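Local coordinates for protein tRNA uridine(34) acetyltransferase (Methanocaldococcus infernus, PDB 6IA8) that catalyses formation of 5-(carboxymethyl)uridine at wobble position 34 of tRNAs, using acetyl-CoA and S-adenosylmethionine, at residues T192-Q204 with G231-L244. Sequence-based numbering, arbitrary orientation.
With SO4 (sulfate ion), chain C.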
ATOM      1  N   THR A 192       2.143  10.557  -3.556  1.00 36.97           N
ATOM      2  CA  THR A 192       2.106  12.009  -3.426  1.00 35.71           C
ATOM      3  C   THR A 192       3.070  12.502  -2.363  1.00 40.30           C
ATOM      4  O   THR A 192       3.442  11.762  -1.455  1.00 37.14           O
ATOM      5  CB  THR A 192       0.695  12.509  -3.080  1.00 46.41           C
ATOM      6  OG1 THR A 192       0.612  13.947  -3.209  1.00 47.57           O
ATOM      7  CG2 THR A 192       0.329  12.093  -1.647  1.00 45.98           C
ATOM      8  N   ARG A 193       3.482  13.762  -2.500  0.51 41.26           N
ATOM      9  CA  ARG A 193       4.272  14.403  -1.461  0.51 40.48           C
ATOM     10  C   ARG A 193       3.364  14.720  -0.280  0.51 45.66           C
ATOM     11  O   ARG A 193       2.191  15.045  -0.477  0.51 49.51           O
ATOM     12  CB  ARG A 193       4.926  15.689  -1.972  0.51 46.38           C
ATOM     13  CG  ARG A 193       5.775  15.505  -3.218  0.51 56.33           C
ATOM     14  CD  ARG A 193       6.495  16.811  -3.581  0.51 60.60           C
ATOM     15  NE  ARG A 193       7.151  16.735  -4.881  0.51 52.24           N
ATOM     16  CZ  ARG A 193       8.074  17.592  -5.299  0.51 53.15           C
ATOM     17  NH1 ARG A 193       8.619  17.443  -6.501  0.51 62.57           N
ATOM     18  NH2 ARG A 193       8.462  18.587  -4.511  0.51 54.93           N
ATOM     19  N   PRO A 194       3.865  14.614   0.953  1.00 41.97           N
ATOM     20  CA  PRO A 194       2.989  14.835   2.112  1.00 41.93           C
ATOM     21  C   PRO A 194       2.292  16.179   2.110  1.00 59.60           C
ATOM     22  O   PRO A 194       1.189  16.279   2.653  1.00 62.24           O
ATOM     23  CB  PRO A 194       3.943  14.711   3.302  1.00 40.87           C
ATOM     24  CG  PRO A 194       5.050  13.793   2.804  1.00 54.98           C
ATOM     25  CD  PRO A 194       5.226  14.197   1.350  1.00 47.11           C
ATOM     26  N   ASP A 195       2.888  17.223   1.535  1.00 62.92           N
ATOM     27  CA  ASP A 195       2.261  18.541   1.521  1.00 64.49           C
ATOM     28  C   ASP A 195       1.276  18.727   0.372  1.00 45.58           C
ATOM     29  O   ASP A 195       0.654  19.787   0.283  1.00 57.98           O
ATOM     30  CB  ASP A 195       3.326  19.646   1.473  1.00 61.48           C
ATOM     31  CG  ASP A 195       4.297  19.482   0.315  1.00 74.04           C
ATOM     32  OD1 ASP A 195       4.620  18.328  -0.049  1.00 76.56           O
ATOM     33  OD2 ASP A 195       4.750  20.513  -0.223  1.00 79.61           O
ATOM     34  N   TYR A 196       1.116  17.737  -0.504  1.00 45.52           N
ATOM     35  CA  TYR A 196       0.054  17.722  -1.511  1.00 55.72           C
ATOM     36  C   TYR A 196      -1.112  16.850  -1.063  1.00 60.65           C
ATOM     37  O   TYR A 196      -1.698  16.132  -1.877  1.00 66.34           O
ATOM     38  CB  TYR A 196       0.553  17.205  -2.862  1.00 69.73           C
ATOM     39  CG  TYR A 196       1.603  18.002  -3.576  1.00 70.06           C
ATOM     40  CD1 TYR A 196       1.811  19.336  -3.291  1.00 55.67           C
ATOM     41  CD2 TYR A 196       2.391  17.401  -4.565  1.00 76.32           C
ATOM     42  CE1 TYR A 196       2.808  20.063  -3.960  1.00 73.22           C
ATOM     43  CE2 TYR A 196       3.369  18.104  -5.231  1.00 83.87           C
ATOM     44  CZ  TYR A 196       3.578  19.433  -4.929  1.00 96.50           C
ATOM     45  OH  TYR A 196       4.555  20.126  -5.602  1.00134.71           O
ATOM     46  N   CYS A 197      -1.468  16.855   0.216  1.00 44.71           N
ATOM     47  CA  CYS A 197      -2.472  15.929   0.731  1.00 35.47           C
ATOM     48  C   CYS A 197      -3.487  16.651   1.602  1.00 48.52           C
ATOM     49  O   CYS A 197      -3.729  16.279   2.752  1.00 39.37           O
ATOM     50  CB  CYS A 197      -1.789  14.820   1.507  1.00 50.62           C
ATOM     51  SG  CYS A 197      -2.627  13.337   1.356  1.00 45.78           S
ATOM     52  N   SER A 198      -4.089  17.701   1.043  1.00 43.24           N
ATOM     53  CA  SER A 198      -5.112  18.490   1.707  1.00 46.85           C
ATOM     54  C   SER A 198      -6.460  17.781   1.629  1.00 39.19           C
ATOM     55  O   SER A 198      -6.643  16.805   0.878  1.00 36.33           O
ATOM     56  CB  SER A 198      -5.250  19.851   1.037  1.00 43.46           C
ATOM     57  OG  SER A 198      -5.663  19.596  -0.317  1.00 43.72           O
ATOM     58  N   GLU A 199      -7.429  18.315   2.393  1.00 41.61           N
ATOM     59  CA  GLU A 199      -8.787  17.788   2.304  1.00 41.77           C
ATOM     60  C   GLU A 199      -9.291  17.867   0.873  1.00 45.36           C
ATOM     61  O   GLU A 199      -9.901  16.917   0.370  1.00 38.86           O
ATOM     62  CB  GLU A 199      -9.750  18.530   3.233  1.00 38.18           C
ATOM     63  CG  GLU A 199      -9.363  18.476   4.696  1.00 44.19           C
ATOM     64  CD  GLU A 199     -10.444  19.041   5.602  1.00 50.23           C
ATOM     65  OE1 GLU A 199     -11.497  19.492   5.102  1.00 47.36           O
ATOM     66  OE2 GLU A 199     -10.244  19.044   6.825  1.00 48.48           O
ATOM     67  N   LYS A 200      -9.022  18.985   0.193  1.00 37.87           N
ATOM     68  CA  LYS A 200      -9.477  19.153  -1.183  1.00 41.51           C
ATOM     69  C   LYS A 200      -8.896  18.076  -2.081  1.00 38.58           C
ATOM     70  O   LYS A 200      -9.614  17.467  -2.885  1.00 39.31           O
ATOM     71  CB  LYS A 200      -9.085  20.538  -1.694  1.00 46.41           C
ATOM     72  CG  LYS A 200      -9.370  20.762  -3.165  1.00 60.75           C
ATOM     73  N   GLU A 201      -7.594  17.805  -1.936  1.00 41.55           N
ATOM     74  CA  GLU A 201      -6.951  16.780  -2.754  1.00 44.81           C
ATOM     75  C   GLU A 201      -7.447  15.384  -2.376  1.00 36.60           C
ATOM     76  O   GLU A 201      -7.558  14.502  -3.239  1.00 36.12           O
ATOM     77  CB  GLU A 201      -5.429  16.887  -2.618  1.00 53.92           C
ATOM     78  CG  GLU A 201      -4.829  17.948  -3.537  1.00109.68           C
ATOM     79  CD  GLU A 201      -3.662  18.694  -2.918  1.00102.21           C
ATOM     80  OE1 GLU A 201      -2.913  19.352  -3.671  1.00 86.16           O
ATOM     81  OE2 GLU A 201      -3.497  18.636  -1.681  1.00 83.74           O
ATOM     82  N   ILE A 202      -7.715  15.140  -1.093  1.00 35.87           N
ATOM     83  CA  ILE A 202      -8.258  13.835  -0.721  1.00 32.93           C
ATOM     84  C   ILE A 202      -9.646  13.648  -1.327  1.00 43.15           C
ATOM     85  O   ILE A 202      -9.981  12.571  -1.825  1.00 33.98           O
ATOM     86  CB  ILE A 202      -8.280  13.665   0.807  1.00 32.48           C
ATOM     87  CG1 ILE A 202      -6.844  13.633   1.346  1.00 33.19           C
ATOM     88  CG2 ILE A 202      -9.022  12.408   1.168  1.00 37.88           C
ATOM     89  CD1 ILE A 202      -6.731  13.671   2.829  1.00 34.99           C
ATOM     90  N   ASN A 203     -10.477  14.689  -1.304  1.00 36.64           N
ATOM     91  CA  ASN A 203     -11.764  14.613  -1.997  1.00 34.14           C
ATOM     92  C   ASN A 203     -11.577  14.204  -3.459  1.00 34.54           C
ATOM     93  O   ASN A 203     -12.310  13.356  -3.984  1.00 41.68           O
ATOM     94  CB  ASN A 203     -12.498  15.959  -1.921  1.00 38.24           C
ATOM     95  CG  ASN A 203     -12.986  16.284  -0.528  1.00 45.21           C
ATOM     96  OD1 ASN A 203     -13.201  15.394   0.294  1.00 46.26           O
ATOM     97  ND2 ASN A 203     -13.182  17.560  -0.258  1.00 42.86           N
ATOM     98  N   GLN A 204     -10.598  14.814  -4.139  1.00 40.59           N
ATOM     99  CA  GLN A 204     -10.351  14.493  -5.546  1.00 38.92           C
ATOM    100  C   GLN A 204      -9.874  13.048  -5.694  1.00 36.34           C
ATOM    101  O   GLN A 204     -10.327  12.315  -6.582  1.00 35.67           O
ATOM    102  CB  GLN A 204      -9.341  15.492  -6.120  1.00 39.44           C
ATOM    103  CG  GLN A 204      -8.714  15.107  -7.436  1.00 42.43           C
ATOM    104  CD  GLN A 204      -9.691  15.078  -8.601  1.00 40.50           C
ATOM    105  OE1 GLN A 204     -10.845  15.489  -8.497  1.00 36.62           O
ATOM    106  NE2 GLN A 204      -9.222  14.573  -9.720  1.00 46.35           N
ATOM    107  N   GLY A 231      10.638  19.201   0.323  1.00 56.51           N
ATOM    108  CA  GLY A 231       9.598  20.206   0.320  1.00 56.37           C
ATOM    109  C   GLY A 231       8.472  19.970   1.298  1.00 54.93           C
ATOM    110  O   GLY A 231       7.371  20.492   1.092  1.00 48.86           O
ATOM    111  N   HIS A 232       8.722  19.200   2.357  1.00 43.17           N
ATOM    112  CA  HIS A 232       7.684  18.908   3.334  1.00 52.33           C
ATOM    113  C   HIS A 232       8.308  18.717   4.709  1.00 49.29           C
ATOM    114  O   HIS A 232       9.518  18.576   4.856  1.00 43.61           O
ATOM    115  CB  HIS A 232       6.880  17.665   2.946  1.00 38.56           C
ATOM    116  CG  HIS A 232       7.635  16.385   3.112  1.00 38.57           C
ATOM    117  ND1 HIS A 232       8.411  15.844   2.109  1.00 39.16           N
ATOM    118  CD2 HIS A 232       7.739  15.540   4.166  1.00 39.29           C
ATOM    119  CE1 HIS A 232       8.962  14.724   2.536  1.00 41.54           C
ATOM    120  NE2 HIS A 232       8.558  14.507   3.775  1.00 39.79           N
ATOM    121  N   SER A 233       7.454  18.701   5.718  1.00 40.15           N
ATOM    122  CA  SER A 233       7.843  18.552   7.111  1.00 42.70           C
ATOM    123  C   SER A 233       7.245  17.263   7.672  1.00 34.94           C
ATOM    124  O   SER A 233       6.385  16.620   7.058  1.00 36.47           O
ATOM    125  CB  SER A 233       7.350  19.748   7.933  1.00 50.01           C
ATOM    126  OG  SER A 233       5.923  19.707   7.968  1.00 42.49           O
ATOM    127  N   VAL A 234       7.698  16.883   8.868  1.00 36.37           N
ATOM    128  CA  VAL A 234       7.068  15.744   9.521  1.00 33.86           C
ATOM    129  C   VAL A 234       5.644  16.105   9.922  1.00 28.41           C
ATOM    130  O   VAL A 234       4.743  15.257   9.882  1.00 35.62           O
ATOM    131  CB  VAL A 234       7.892  15.269  10.731  1.00 41.48           C
ATOM    132  CG1 VAL A 234       7.810  16.262  11.877  1.00 42.31           C
ATOM    133  CG2 VAL A 234       7.368  13.901  11.164  1.00 40.30           C
ATOM    134  N   GLU A 235       5.413  17.371  10.296  1.00 34.49           N
ATOM    135  CA  GLU A 235       4.055  17.832  10.570  1.00 39.93           C
ATOM    136  C   GLU A 235       3.128  17.580   9.382  1.00 37.11           C
ATOM    137  O   GLU A 235       1.970  17.183   9.573  1.00 37.27           O
ATOM    138  CB  GLU A 235       4.054  19.317  10.951  1.00 48.53           C
ATOM    139  CG  GLU A 235       4.631  19.607  12.335  1.00 79.34           C
ATOM    140  CD  GLU A 235       6.160  19.566  12.393  1.00 67.84           C
ATOM    141  OE1 GLU A 235       6.837  19.600  11.340  1.00 46.23           O
ATOM    142  OE2 GLU A 235       6.697  19.504  13.515  1.00 64.25           O
ATOM    143  N   ASP A 236       3.603  17.830   8.156  1.00 37.56           N
ATOM    144  CA  ASP A 236       2.810  17.515   6.971  1.00 41.70           C
ATOM    145  C   ASP A 236       2.484  16.025   6.908  1.00 35.17           C
ATOM    146  O   ASP A 236       1.368  15.635   6.548  1.00 33.99           O
ATOM    147  CB  ASP A 236       3.568  17.909   5.708  1.00 37.38           C
ATOM    148  CG  ASP A 236       3.817  19.404   5.605  1.00 45.40           C
ATOM    149  OD1 ASP A 236       2.963  20.205   6.046  1.00 45.43           O
ATOM    150  OD2 ASP A 236       4.892  19.765   5.091  1.00 47.30           O
ATOM    151  N   THR A 237       3.476  15.174   7.176  1.00 34.45           N
ATOM    152  CA  THR A 237       3.235  13.728   7.153  1.00 33.38           C
ATOM    153  C   THR A 237       2.194  13.325   8.201  1.00 28.93           C
ATOM    154  O   THR A 237       1.307  12.487   7.948  1.00 30.94           O
ATOM    155  CB  THR A 237       4.562  12.998   7.400  1.00 32.42           C
ATOM    156  OG1 THR A 237       5.462  13.205   6.298  1.00 33.76           O
ATOM    157  CG2 THR A 237       4.344  11.479   7.610  1.00 32.04           C
ATOM    158  N   ILE A 238       2.314  13.886   9.401  1.00 29.53           N
ATOM    159  CA  ILE A 238       1.400  13.540  10.484  1.00 32.05           C
ATOM    160  C   ILE A 238      -0.021  13.962  10.146  1.00 32.04           C
ATOM    161  O   ILE A 238      -0.959  13.182  10.315  1.00 28.52           O
ATOM    162  CB  ILE A 238       1.879  14.163  11.803  1.00 37.31           C
ATOM    163  CG1 ILE A 238       3.205  13.515  12.214  1.00 34.34           C
ATOM    164  CG2 ILE A 238       0.811  14.024  12.867  1.00 34.96           C
ATOM    165  CD1 ILE A 238       3.870  14.130  13.456  1.00 37.25           C
ATOM    166  N   LYS A 239      -0.202  15.176   9.622  1.00 34.90           N
ATOM    167  CA  LYS A 239      -1.546  15.658   9.302  1.00 31.86           C
ATOM    168  C   LYS A 239      -2.141  14.878   8.131  1.00 30.43           C
ATOM    169  O   LYS A 239      -3.322  14.511   8.146  1.00 30.55           O
ATOM    170  CB  LYS A 239      -1.505  17.157   8.972  1.00 36.89           C
ATOM    171  CG  LYS A 239      -2.858  17.757   8.633  1.00 79.35           C
ATOM    172  CD  LYS A 239      -3.855  17.564   9.767  1.00132.87           C
ATOM    173  CE  LYS A 239      -5.126  18.365   9.536  1.00139.81           C
ATOM    174  NZ  LYS A 239      -6.159  18.098  10.579  1.00133.56           N
ATOM    175  N   ALA A 240      -1.374  14.718   7.052  1.00 34.15           N
ATOM    176  CA  ALA A 240      -1.845  13.910   5.926  1.00 37.41           C
ATOM    177  C   ALA A 240      -2.275  12.521   6.384  1.00 31.69           C
ATOM    178  O   ALA A 240      -3.297  11.991   5.922  1.00 31.75           O
ATOM    179  CB  ALA A 240      -0.755  13.789   4.848  1.00 36.23           C
ATOM    180  N   THR A 241      -1.475  11.888   7.246  1.00 29.07           N
ATOM    181  CA  THR A 241      -1.806  10.541   7.701  1.00 25.83           C
ATOM    182  C   THR A 241      -3.166  10.511   8.390  1.00 29.06           C
ATOM    183  O   THR A 241      -3.993   9.627   8.119  1.00 28.16           O
ATOM    184  CB  THR A 241      -0.717  10.027   8.644  1.00 26.73           C
ATOM    185  OG1 THR A 241       0.549   9.873   7.963  1.00 28.36           O
ATOM    186  CG2 THR A 241      -1.118   8.647   9.239  1.00 29.34           C
ATOM    187  N   GLN A 242      -3.434  11.490   9.259  1.00 31.30           N
ATOM    188  CA  GLN A 242      -4.716  11.539   9.954  1.00 28.41           C
ATOM    189  C   GLN A 242      -5.877  11.799   8.994  1.00 30.30           C
ATOM    190  O   GLN A 242      -6.943  11.192   9.115  1.00 30.04           O
ATOM    191  CB  GLN A 242      -4.668  12.629  11.020  1.00 28.76           C
ATOM    192  CG  GLN A 242      -6.008  12.870  11.726  1.00 33.98           C
ATOM    193  CD  GLN A 242      -6.764  14.059  11.207  1.00 42.44           C
ATOM    194  OE1 GLN A 242      -6.196  15.130  11.036  1.00 39.81           O
ATOM    195  NE2 GLN A 242      -8.066  13.888  10.974  1.00 35.19           N
ATOM    196  N   LEU A 243      -5.717  12.738   8.067  1.00 26.58           N
ATOM    197  CA  LEU A 243      -6.800  13.024   7.136  1.00 29.46           C
ATOM    198  C   LEU A 243      -7.088  11.815   6.257  1.00 34.28           C
ATOM    199  O   LEU A 243      -8.245  11.539   5.932  1.00 32.89           O
ATOM    200  CB  LEU A 243      -6.446  14.232   6.280  1.00 31.99           C
ATOM    201  CG  LEU A 243      -6.372  15.576   7.012  1.00 37.47           C
ATOM    202  CD1 LEU A 243      -5.822  16.629   6.063  1.00 34.54           C
ATOM    203  CD2 LEU A 243      -7.734  15.978   7.528  1.00 37.27           C
ATOM    204  N   LEU A 244      -6.042  11.090   5.852  1.00 29.27           N
ATOM    205  CA  LEU A 244      -6.220   9.890   5.035  1.00 29.69           C
ATOM    206  C   LEU A 244      -6.934   8.799   5.829  1.00 23.02           C
ATOM    207  O   LEU A 244      -7.913   8.208   5.356  1.00 30.23           O
ATOM    208  CB  LEU A 244      -4.852   9.397   4.536  1.00 26.43           C
ATOM    209  CG  LEU A 244      -4.215  10.255   3.433  1.00 25.95           C
ATOM    210  CD1 LEU A 244      -2.744   9.851   3.275  1.00 27.92           C
ATOM    211  CD2 LEU A 244      -4.935  10.169   2.157  1.00 33.18           C
TER
HETATM  212  S   SO4 C 602       9.785  16.079  -1.182  1.00 71.00           S
HETATM  213  O1  SO4 C 602       8.801  16.871  -0.441  1.00 60.94           O
HETATM  214  O2  SO4 C 602      10.296  14.986  -0.357  1.00 85.35           O
HETATM  215  O3  SO4 C 602       9.163  15.531  -2.383  1.00 82.12           O
HETATM  216  O4  SO4 C 602      10.892  16.950  -1.567  1.00102.98           O
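Pro194 sets its CG over one face of the His232 imidazole, CD beside it, the two groups crossing at an angle: CG sits 3.6 Å from the ring centroid, offset toward the rim, the geometry of a CH-pi contact. The same CG lies 3.6 Å from Thr237 OG1; the proline fills the corner between the imidazole and Thr237 of helix 234-244. With CG of His232 between its backbone N and carbonyl carbon (chi1 72°), ND1 gives a nearly straight bond (177°) to sulfate O1 at 2.8 Å, while NE2 is tied to Val217 O of the neighbouring strand; these two bonds fix the ring's rotation. Gly231 N and Arg230 also bind the sulfate, probably a crystallisation ion.

Further along, the packing is apolar. Cys197 CB meets Ala240 CB at 3.6 Å, its SG rests against Leu244, and Ile202 CD1 runs across Leu243 to reach CB at 3.5 Å.

Each helix starts with a capping box. Ser198 OG accepts from Glu201 N at 3.1 Å, and Glu201 OE2 takes both N and OG of Ser198; Ser233 and Asp236 reciprocate through Asp236 N to OG and Ser233 N to OD2.

The axes of helical pieces 199-204 and 234-244 approach to 10.7 Å at 42°; the helices follow successive strands, 184-192 and 212-218, of the parallel radical SAM sheet. The segments thus adhere through nonpolar surfaces and one CH-pi contact: the hydrogen bonds described here run within each segment, to the sulfate or to Val217, not from one segment to the other, while Asp195 OD1 is buried without a partner.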